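Local structure of transmembrane oligosaccharyl transferase (Archaeoglobus fulgidus, 3WAJ) at residues L126-V131 with S435-A440; F228-F233 with L318-L323; L682-G687 with L746-Y751. The protein belongs to the STT3/AglB family of oligosaccharyl transferases, membrane proteins with a helical GT-C-type transmembrane region and a globular soluble part, here with a bound zinc ion. All coordinates share one frame; numbering follows the deposited sequence.

Contact 1. Residues L126-V131 with S435-A440; sequences LLTREV and SAVYSA
Thr128 and Val437 carry this contact almost by themselves, and they do it through methyl groups. Thr128 CG2 sits at the fork of the valine, 3.5 Å from Val437 CG2 and 3.8 Å from Val437 CG1. The second valine branch also reaches the threonine stem, with Val437 CG1 3.8 Å from Thr128 CB, so the two side chains lie alongside and slide past each other in opposite directions. The valine has an ordinary helical conformation: CG1 lies opposite the backbone N (chi1 174°) and CG2 beside it, which presents both methyls to the neighbouring helix. The threonine is less regular. Its chi1 of 115° falls between the staggered positions and leaves CG2 nearly eclipsing its own N; at this resolution that may be true strain at the contact or an uncertainty in placing the branches. The preceding residue, Leu127, adds a looser apolar touch, CD2 to Val437 CG2 at 4.4 Å.

Two polar interactions lie within the segments. Ser439 OG turns back along its helix to donate to Ser435 O at 2.7 Å, meeting the carbonyl almost end-on at 172°. On the flank of helix 121-131 that is remote from Val437, Arg129 NE and Glu130 OE1 form a salt bridge between successive residues.

Around the pair, Leu410 of helix 405-420 touches both Leu127 and Val437, while Ala137 and Ala140 of helix 134-144 touch Thr128. The contact joins helix 121-131 to helix 429-446, some 300 residues further along the chain. It is plain apolar helix-helix packing through small branched side chains, as expected inside the multi-helix transmembrane region of a GT-C-type protein.

Contact 2. Residues F228-F233 with L318-L323; sequences FMFFAF and LAVIVL
The backbone N of Phe233, whose side chain packs on Val320, is shared by two carbonyls of its own helix: it makes weak bonds to Met229 O at 3.0 Å and to Phe230 O at 3.1 Å. Everything between the helices is apolar. Their local axes run roughly antiparallel, at 148°, and come no closer than 10.0 Å, a separation filled by the side chains of Val320, Ile321, Phe230 and Phe233.

Val320 is the centre of it. Its two methyls part company: CG1 goes to Phe230, 3.7 Å from CD1, and CG2 goes to Phe233, 3.8 Å from CB. The valine thus wedges between two phenylalanines set three residues apart on the opposing helix, crossing Phe233 at about a right angle and Phe230 more obliquely. The rings leave their helix differently. Phe230 has CG opposite the backbone N (chi1 179°), which swings its ring out to the partner, whereas Phe233 keeps CG beside the N and touches mainly through CB and the near part of its ring.

Ile321 joins in from an unlikely start, since its CB points away from the other helix. The side chain folds back, and CD1 comes within 3.8 Å of Phe230 CZ. The far flank of the Phe230 ring is propped from its own helix, with CD2 lying 3.8 Å above the Phe231 ring plane, over its centre. The ring is therefore held between a neighbour in sequence and two residues across the contact.

This is apolar packing of near-antiparallel helices in the transmembrane region, as in GT-C-type proteins. Helix 278-303 closes the contact beside Val320: its Phe294 meets Phe233 edge-to-face and also touches Val320, next to Ile297. Helix 243-261 lies against Met229 and Phe233, and helix 405-420 packs on Phe228, Phe231 and Ala232.

Contact 3. Residues L682-G687 with L746-Y751; sequences LHLFDG and LYKYAY
This is a buried, mixed aromatic and aliphatic contact in the soluble part of the protein, where the end of helix 678-684 and the turn after it meet helix 740-755. Phe685 and Tyr751 form a T-shaped pair: the phenylalanine edge enters over the tyrosine face, with Phe685 CE1 3.4 Å from Tyr751 CE2, ring centroids 4.8 Å apart and planes at 81°. Leu684 CD2 lies over the centre of one Phe685 face, backing that ring from its own segment.

The same leucine works across the contact. Leu684 CD1 packs on Tyr747 CB at 3.6 Å, while its CG lies 3.8 Å from Lys748 CG. The lysine is extended beyond CG, sliding past the leucine in the opposite direction and carrying its amine to a water. That water accepts a hydrogen bond from Lys748 NZ at 2.9 Å and can donate to Leu684 O at 3.2 Å, one of several acceptors around it.

Lys748 NZ also forms a salt bridge with Glu744, one turn earlier in helix 740-755, and a hydrogen bond to Ala766 O. Tyr751 OH bonds to Ile761 O in a loop that also covers Phe685, and helix 612-615 touches Leu684 through Glu615.

Contacts 1 and 2 both belong to the helical membrane region, with centres about 26 Å apart and nearest atoms about 8 Å apart. Both segments of contact 2 come from the chain that runs between the two halves of contact 1. Helix 405-420 lies beside both, with Leu410 touching Leu127 and Val437, and Ile412 touching Phe228 and Phe231 of segment 228-233. Contact 3 stands on the other side of the chain's centre, its own centre about 56 Å from that of contact 1 and about 66 Å from that of contact 2. The zinc ion is bound by Asp47, Asp161 and His163; His163 starts helix 163-181, which further along, at Val171 and Thr176, packs against segment 126-131.

Contact 1. Residues L126-V131 with S435-A440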
loop_
_atom_site.group_PDB
_atom_site.type_symbol
_atom_site.label_atom_id
_atom_site.label_comp_id
_atom_site.label_asym_id
_atom_site.label_seq_id
_atom_site.Cartn_x
_atom_site.Cartn_y
_atom_site.Cartn_z
ATOM N N LEU A 126 -27.709 -4.971 -12.394
ATOM C CA LEU A 126 -27.963 -6.382 -12.691
ATOM C C LEU A 126 -28.253 -7.178 -11.434
ATOM O O LEU A 126 -29.244 -7.905 -11.385
ATOM C CB LEU A 126 -26.793 -7.021 -13.444
ATOM C CG LEU A 126 -27.043 -8.489 -13.802
ATOM C CD1 LEU A 126 -28.320 -8.604 -14.622
ATOM C CD2 LEU A 126 -25.873 -9.110 -14.554
ATOM N N LEU A 127 -27.405 -7.036 -10.416
ATOM C CA LEU A 127 -27.598 -7.776 -9.160
ATOM C C LEU A 127 -28.870 -7.399 -8.391
ATOM O O LEU A 127 -29.620 -8.284 -7.979
ATOM C CB LEU A 127 -26.384 -7.657 -8.237
ATOM C CG LEU A 127 -26.583 -8.243 -6.835
ATOM C CD1 LEU A 127 -26.740 -9.761 -6.875
ATOM C CD2 LEU A 127 -25.439 -7.851 -5.926
ATOM N N THR A 128 -29.113 -6.106 -8.180
ATOM C CA THR A 128 -30.289 -5.712 -7.406
ATOM C C THR A 128 -31.577 -5.747 -8.232
ATOM O O THR A 128 -32.671 -5.612 -7.685
ATOM C CB THR A 128 -30.158 -4.335 -6.691
ATOM O OG1 THR A 128 -31.106 -3.426 -7.246
ATOM C CG2 THR A 128 -28.787 -3.755 -6.830
ATOM N N ARG A 129 -31.439 -5.923 -9.543
ATOM C CA ARG A 129 -32.589 -6.213 -10.397
ATOM C C ARG A 129 -32.961 -7.688 -10.245
ATOM O O ARG A 129 -34.132 -8.035 -10.117
ATOM C CB ARG A 129 -32.263 -5.909 -11.863
ATOM C CG ARG A 129 -33.464 -5.798 -12.797
ATOM C CD ARG A 129 -33.915 -7.150 -13.353
ATOM N NE ARG A 129 -33.009 -7.661 -14.382
ATOM C CZ ARG A 129 -33.371 -7.945 -15.631
ATOM N NH1 ARG A 129 -34.632 -7.778 -16.016
ATOM N NH2 ARG A 129 -32.472 -8.401 -16.497
ATOM N N GLU A 130 -31.947 -8.548 -10.256
ATOM C CA GLU A 130 -32.142 -9.995 -10.282
ATOM C C GLU A 130 -32.633 -10.553 -8.957
ATOM O O GLU A 130 -33.144 -11.678 -8.891
ATOM C CB GLU A 130 -30.835 -10.686 -10.683
ATOM C CG GLU A 130 -30.935 -11.469 -11.973
ATOM C CD GLU A 130 -31.929 -10.859 -12.939
ATOM O OE1 GLU A 130 -31.724 -9.709 -13.377
ATOM O OE2 GLU A 130 -32.924 -11.536 -13.259
ATOM N N VAL A 131 -32.465 -9.769 -7.899
ATOM C CA VAL A 131 -32.909 -10.177 -6.575
ATOM C C VAL A 131 -34.261 -9.550 -6.335
ATOM O O VAL A 131 -35.205 -10.207 -5.895
ATOM C CB VAL A 131 -31.931 -9.718 -5.486
ATOM C CG1 VAL A 131 -32.551 -9.877 -4.109
ATOM C CG2 VAL A 131 -30.614 -10.498 -5.580
ATOM N N SER A 435 -23.936 -1.824 0.884
ATOM C CA SER A 435 -24.664 -0.670 1.408
ATOM C C SER A 435 -25.485 0.034 0.325
ATOM O O SER A 435 -26.461 0.722 0.634
ATOM C CB SER A 435 -23.715 0.317 2.081
ATOM O OG SER A 435 -23.209 1.237 1.138
ATOM N N ALA A 436 -25.105 -0.152 -0.941
ATOM C CA ALA A 436 -25.841 0.453 -2.060
ATOM C C ALA A 436 -27.103 -0.330 -2.485
ATOM O O ALA A 436 -28.086 0.262 -2.943
ATOM C CB ALA A 436 -24.921 0.653 -3.247
ATOM N N VAL A 437 -27.051 -1.656 -2.355
ATOM C CA VAL A 437 -28.168 -2.525 -2.728
ATOM C C VAL A 437 -29.260 -2.496 -1.672
ATOM O O VAL A 437 -30.440 -2.362 -2.003
ATOM C CB VAL A 437 -27.702 -3.975 -2.933
ATOM C CG1 VAL A 437 -28.882 -4.896 -3.186
ATOM C CG2 VAL A 437 -26.716 -4.058 -4.079
ATOM N N TYR A 438 -28.859 -2.611 -0.404
ATOM C CA TYR A 438 -29.797 -2.609 0.725
ATOM C C TYR A 438 -30.289 -1.199 1.104
ATOM O O TYR A 438 -31.072 -1.032 2.039
ATOM C CB TYR A 438 -29.195 -3.346 1.931
ATOM C CG TYR A 438 -29.161 -4.853 1.771
ATOM C CD1 TYR A 438 -30.300 -5.559 1.390
ATOM C CD2 TYR A 438 -27.988 -5.571 1.981
ATOM C CE1 TYR A 438 -30.275 -6.942 1.235
ATOM C CE2 TYR A 438 -27.957 -6.954 1.826
ATOM C CZ TYR A 438 -29.103 -7.628 1.452
ATOM O OH TYR A 438 -29.080 -8.991 1.302
ATOM N N SER A 439 -29.822 -0.191 0.377
ATOM C CA SER A 439 -30.372 1.154 0.505
ATOM C C SER A 439 -31.363 1.392 -0.625
ATOM O O SER A 439 -32.430 1.975 -0.416
ATOM C CB SER A 439 -29.268 2.211 0.485
ATOM O OG SER A 439 -28.495 2.182 1.667
ATOM N N ALA A 440 -31.013 0.909 -1.815
ATOM C CA ALA A 440 -31.922 0.934 -2.959
ATOM C C ALA A 440 -33.162 0.080 -2.696
ATOM O O ALA A 440 -34.171 0.211 -3.381
ATOM C CB ALA A 440 -31.224 0.452 -4.192
#

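Contact 2. Residues F228-F233 with L318-L323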
loop_
_atom_site.group_PDB
_atom_site.type_symbol
_atom_site.label_atom_id
_atom_site.label_comp_id
_atom_site.label_asym_id
_atom_site.label_seq_id
_atom_site.Cartn_x
_atom_site.Cartn_y
_atom_site.Cartn_z
ATOM N N PHE A 228 -25.096 -20.858 -0.817
ATOM C CA PHE A 228 -26.423 -20.659 -1.416
ATOM C C PHE A 228 -27.101 -21.999 -1.604
ATOM O O PHE A 228 -28.297 -22.140 -1.346
ATOM C CB PHE A 228 -26.363 -19.970 -2.794
ATOM C CG PHE A 228 -25.770 -18.582 -2.780
ATOM C CD1 PHE A 228 -25.552 -17.897 -1.591
ATOM C CD2 PHE A 228 -25.441 -17.963 -3.973
ATOM C CE1 PHE A 228 -24.995 -16.615 -1.592
ATOM C CE2 PHE A 228 -24.889 -16.684 -3.985
ATOM C CZ PHE A 228 -24.669 -16.009 -2.795
ATOM N N MET A 229 -26.339 -22.980 -2.076
ATOM C CA MET A 229 -26.901 -24.293 -2.347
ATOM C C MET A 229 -27.159 -25.033 -1.047
ATOM O O MET A 229 -28.215 -25.642 -0.875
ATOM C CB MET A 229 -25.999 -25.097 -3.283
ATOM C CG MET A 229 -25.752 -24.388 -4.602
ATOM S SD MET A 229 -24.575 -25.250 -5.648
ATOM C CE MET A 229 -25.416 -26.825 -5.830
ATOM N N PHE A 230 -26.198 -24.964 -0.134
ATOM C CA PHE A 230 -26.356 -25.581 1.176
ATOM C C PHE A 230 -27.716 -25.202 1.775
ATOM O O PHE A 230 -28.545 -26.067 2.047
ATOM C CB PHE A 230 -25.226 -25.153 2.108
ATOM C CG PHE A 230 -25.336 -25.721 3.493
ATOM C CD1 PHE A 230 -24.878 -27.001 3.767
ATOM C CD2 PHE A 230 -25.900 -24.979 4.523
ATOM C CE1 PHE A 230 -24.976 -27.539 5.056
ATOM C CE2 PHE A 230 -26.007 -25.510 5.814
ATOM C CZ PHE A 230 -25.542 -26.786 6.079
ATOM N N PHE A 231 -27.958 -23.901 1.920
ATOM C CA PHE A 231 -29.186 -23.406 2.544
ATOM C C PHE A 231 -30.464 -23.652 1.731
ATOM O O PHE A 231 -31.507 -23.941 2.310
ATOM C CB PHE A 231 -29.036 -21.931 2.966
ATOM C CG PHE A 231 -28.170 -21.743 4.192
ATOM C CD1 PHE A 231 -28.554 -22.277 5.421
ATOM C CD2 PHE A 231 -26.966 -21.051 4.117
ATOM C CE1 PHE A 231 -27.745 -22.115 6.554
ATOM C CE2 PHE A 231 -26.157 -20.887 5.248
ATOM C CZ PHE A 231 -26.547 -21.415 6.462
ATOM N N ALA A 232 -30.388 -23.552 0.404
ATOM C CA ALA A 232 -31.528 -23.918 -0.452
ATOM C C ALA A 232 -31.927 -25.391 -0.282
ATOM O O ALA A 232 -33.063 -25.777 -0.561
ATOM C CB ALA A 232 -31.244 -23.608 -1.910
ATOM N N PHE A 233 -30.981 -26.206 0.168
ATOM C CA PHE A 233 -31.254 -27.613 0.413
ATOM C C PHE A 233 -31.753 -27.860 1.842
ATOM O O PHE A 233 -32.857 -28.374 2.014
ATOM C CB PHE A 233 -30.038 -28.491 0.047
ATOM C CG PHE A 233 -29.927 -28.798 -1.440
ATOM C CD1 PHE A 233 -30.089 -30.095 -1.911
ATOM C CD2 PHE A 233 -29.665 -27.788 -2.365
ATOM C CE1 PHE A 233 -29.991 -30.390 -3.280
ATOM C CE2 PHE A 233 -29.567 -28.068 -3.745
ATOM C CZ PHE A 233 -29.727 -29.365 -4.200
ATOM N N LEU A 318 -30.370 -33.979 5.673
ATOM C CA LEU A 318 -29.366 -34.792 6.362
ATOM C C LEU A 318 -28.196 -35.194 5.446
ATOM O O LEU A 318 -27.030 -35.078 5.830
ATOM C CB LEU A 318 -29.997 -36.039 6.976
ATOM C CG LEU A 318 -29.038 -36.803 7.892
ATOM C CD1 LEU A 318 -29.183 -36.333 9.337
ATOM C CD2 LEU A 318 -29.236 -38.310 7.774
ATOM N N ALA A 319 -28.504 -35.664 4.241
ATOM C CA ALA A 319 -27.460 -36.021 3.274
ATOM C C ALA A 319 -26.568 -34.821 2.994
ATOM O O ALA A 319 -25.366 -34.965 2.754
ATOM C CB ALA A 319 -28.074 -36.517 1.983
ATOM N N VAL A 320 -27.170 -33.636 3.017
ATOM C CA VAL A 320 -26.428 -32.412 2.768
ATOM C C VAL A 320 -25.549 -32.072 3.972
ATOM O O VAL A 320 -24.374 -31.749 3.807
ATOM C CB VAL A 320 -27.365 -31.236 2.381
ATOM C CG1 VAL A 320 -26.592 -29.922 2.317
ATOM C CG2 VAL A 320 -28.018 -31.517 1.040
ATOM N N ILE A 321 -26.125 -32.151 5.172
ATOM C CA ILE A 321 -25.377 -31.953 6.413
ATOM C C ILE A 321 -24.162 -32.882 6.478
ATOM O O ILE A 321 -23.048 -32.465 6.825
ATOM C CB ILE A 321 -26.251 -32.226 7.637
ATOM C CG1 ILE A 321 -27.421 -31.238 7.697
ATOM C CG2 ILE A 321 -25.415 -32.157 8.900
ATOM C CD1 ILE A 321 -26.990 -29.809 7.778
ATOM N N VAL A 322 -24.393 -34.142 6.125
ATOM C CA VAL A 322 -23.353 -35.157 6.151
ATOM C C VAL A 322 -22.305 -34.881 5.089
ATOM O O VAL A 322 -21.107 -34.933 5.367
ATOM C CB VAL A 322 -23.950 -36.555 5.951
ATOM C CG1 VAL A 322 -22.901 -37.524 5.427
ATOM C CG2 VAL A 322 -24.580 -37.049 7.254
ATOM N N LEU A 323 -22.768 -34.583 3.877
ATOM C CA LEU A 323 -21.883 -34.256 2.760
ATOM C C LEU A 323 -20.897 -33.142 3.114
ATOM O O LEU A 323 -19.700 -33.274 2.866
ATOM C CB LEU A 323 -22.701 -33.851 1.529
ATOM C CG LEU A 323 -22.096 -34.001 0.126
ATOM C CD1 LEU A 323 -21.901 -32.646 -0.537
ATOM C CD2 LEU A 323 -20.788 -34.781 0.145
#

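Contact 3. Residues L682-G687 with L746-Y751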
loop_
_atom_site.group_PDB
_atom_site.type_symbol
_atom_site.label_atom_id
_atom_site.label_comp_id
_atom_site.label_asym_id
_atom_site.label_seq_id
_atom_site.Cartn_x
_atom_site.Cartn_y
_atom_site.Cartn_z
ATOM N N LEU A 682 21.999 9.912 9.204
ATOM C CA LEU A 682 21.801 10.187 7.792
ATOM C C LEU A 682 20.926 11.427 7.574
ATOM O O LEU A 682 21.348 12.412 6.968
ATOM C CB LEU A 682 21.187 8.961 7.095
ATOM C CG LEU A 682 22.183 7.823 6.836
ATOM C CD1 LEU A 682 21.473 6.523 6.409
ATOM C CD2 LEU A 682 23.196 8.253 5.773
ATOM N N HIS A 683 19.703 11.392 8.080
ATOM C CA HIS A 683 18.790 12.458 7.740
ATOM C C HIS A 683 18.971 13.684 8.611
ATOM O O HIS A 683 18.844 14.806 8.117
ATOM C CB HIS A 683 17.332 12.001 7.735
ATOM C CG HIS A 683 16.487 12.770 6.775
ATOM N ND1 HIS A 683 16.020 12.227 5.596
ATOM C CD2 HIS A 683 16.049 14.048 6.807
ATOM C CE1 HIS A 683 15.321 13.146 4.948
ATOM N NE2 HIS A 683 15.325 14.260 5.660
ATOM N N LEU A 684 19.268 13.489 9.895
ATOM C CA LEU A 684 19.338 14.633 10.808
ATOM C C LEU A 684 20.722 15.270 10.774
ATOM O O LEU A 684 20.841 16.480 10.648
ATOM C CB LEU A 684 18.932 14.254 12.237
ATOM C CG LEU A 684 18.640 15.433 13.179
ATOM C CD1 LEU A 684 17.322 15.246 13.890
ATOM C CD2 LEU A 684 19.765 15.657 14.192
ATOM N N PHE A 685 21.768 14.453 10.851
ATOM C CA PHE A 685 23.135 14.973 10.810
ATOM C C PHE A 685 23.734 15.028 9.396
ATOM O O PHE A 685 24.923 15.328 9.240
ATOM C CB PHE A 685 24.051 14.159 11.748
ATOM C CG PHE A 685 23.630 14.199 13.197
ATOM C CD1 PHE A 685 23.916 15.302 13.994
ATOM C CD2 PHE A 685 22.950 13.138 13.760
ATOM C CE1 PHE A 685 23.529 15.340 15.330
ATOM C CE2 PHE A 685 22.561 13.168 15.089
ATOM C CZ PHE A 685 22.852 14.273 15.875
ATOM N N ASP A 686 22.918 14.734 8.378
ATOM C CA ASP A 686 23.355 14.815 6.982
ATOM C C ASP A 686 24.537 13.901 6.700
ATOM O O ASP A 686 25.351 14.154 5.815
ATOM C CB ASP A 686 23.653 16.285 6.586
ATOM C CG ASP A 686 22.379 17.144 6.530
ATOM O OD1 ASP A 686 21.364 16.655 5.974
ATOM O OD2 ASP A 686 22.379 18.272 7.091
ATOM N N GLY A 687 24.621 12.835 7.480
ATOM C CA GLY A 687 25.639 11.825 7.293
ATOM C C GLY A 687 26.926 12.138 8.016
ATOM O O GLY A 687 27.927 11.452 7.822
ATOM N N LEU A 746 12.870 20.993 15.587
ATOM C CA LEU A 746 12.796 20.746 17.020
ATOM C C LEU A 746 13.678 19.562 17.479
ATOM O O LEU A 746 14.311 19.623 18.539
ATOM C CB LEU A 746 11.339 20.583 17.458
ATOM C CG LEU A 746 10.486 21.844 17.270
ATOM C CD1 LEU A 746 9.039 21.626 17.742
ATOM C CD2 LEU A 746 11.123 23.023 17.995
ATOM N N TYR A 747 13.721 18.495 16.688
ATOM C CA TYR A 747 14.591 17.359 16.977
ATOM C C TYR A 747 16.028 17.831 17.123
ATOM O O TYR A 747 16.733 17.422 18.050
ATOM C CB TYR A 747 14.558 16.365 15.818
ATOM C CG TYR A 747 13.400 15.415 15.812
ATOM C CD1 TYR A 747 12.277 15.646 16.583
ATOM C CD2 TYR A 747 13.445 14.262 15.048
ATOM C CE1 TYR A 747 11.215 14.751 16.584
ATOM C CE2 TYR A 747 12.393 13.355 15.045
ATOM C CZ TYR A 747 11.281 13.606 15.811
ATOM O OH TYR A 747 10.224 12.713 15.791
ATOM N N LYS A 748 16.460 18.677 16.183
ATOM C CA LYS A 748 17.820 19.212 16.178
ATOM C C LYS A 748 18.061 20.104 17.374
ATOM O O LYS A 748 19.121 20.045 18.007
ATOM C CB LYS A 748 18.086 20.007 14.892
ATOM C CG LYS A 748 18.115 19.151 13.666
ATOM C CD LYS A 748 18.371 19.959 12.398
ATOM C CE LYS A 748 18.587 18.992 11.235
ATOM N NZ LYS A 748 18.467 19.622 9.902
ATOM N N TYR A 749 17.079 20.948 17.667
ATOM C CA TYR A 749 17.128 21.808 18.859
ATOM C C TYR A 749 17.288 20.969 20.129
ATOM O O TYR A 749 18.202 21.210 20.914
ATOM C CB TYR A 749 15.873 22.677 18.937
ATOM C CG TYR A 749 15.749 23.481 20.217
ATOM C CD1 TYR A 749 16.649 24.509 20.517
ATOM C CD2 TYR A 749 14.702 23.241 21.105
ATOM C CE1 TYR A 749 16.524 25.248 21.686
ATOM C CE2 TYR A 749 14.559 23.969 22.272
ATOM C CZ TYR A 749 15.470 24.973 22.565
ATOM O OH TYR A 749 15.302 25.695 23.727
ATOM N N ALA A 750 16.412 19.974 20.303
ATOM C CA ALA A 750 16.489 19.034 21.424
ATOM C C ALA A 750 17.878 18.420 21.579
ATOM O O ALA A 750 18.424 18.359 22.687
ATOM C CB ALA A 750 15.466 17.942 21.260
ATOM N N TYR A 751 18.448 17.964 20.467
ATOM C CA TYR A 751 19.785 17.378 20.506
ATOM C C TYR A 751 20.828 18.337 21.090
ATOM O O TYR A 751 21.569 17.971 22.008
ATOM C CB TYR A 751 20.215 16.873 19.120
ATOM C CG TYR A 751 21.668 16.455 19.068
ATOM C CD1 TYR A 751 22.109 15.279 19.676
ATOM C CD2 TYR A 751 22.603 17.243 18.425
ATOM C CE1 TYR A 751 23.451 14.907 19.630
ATOM C CE2 TYR A 751 23.935 16.874 18.374
ATOM C CZ TYR A 751 24.351 15.712 18.974
ATOM O OH TYR A 751 25.679 15.384 18.897
HETATM O O HOH W 1 19.781 17.866 8.016
#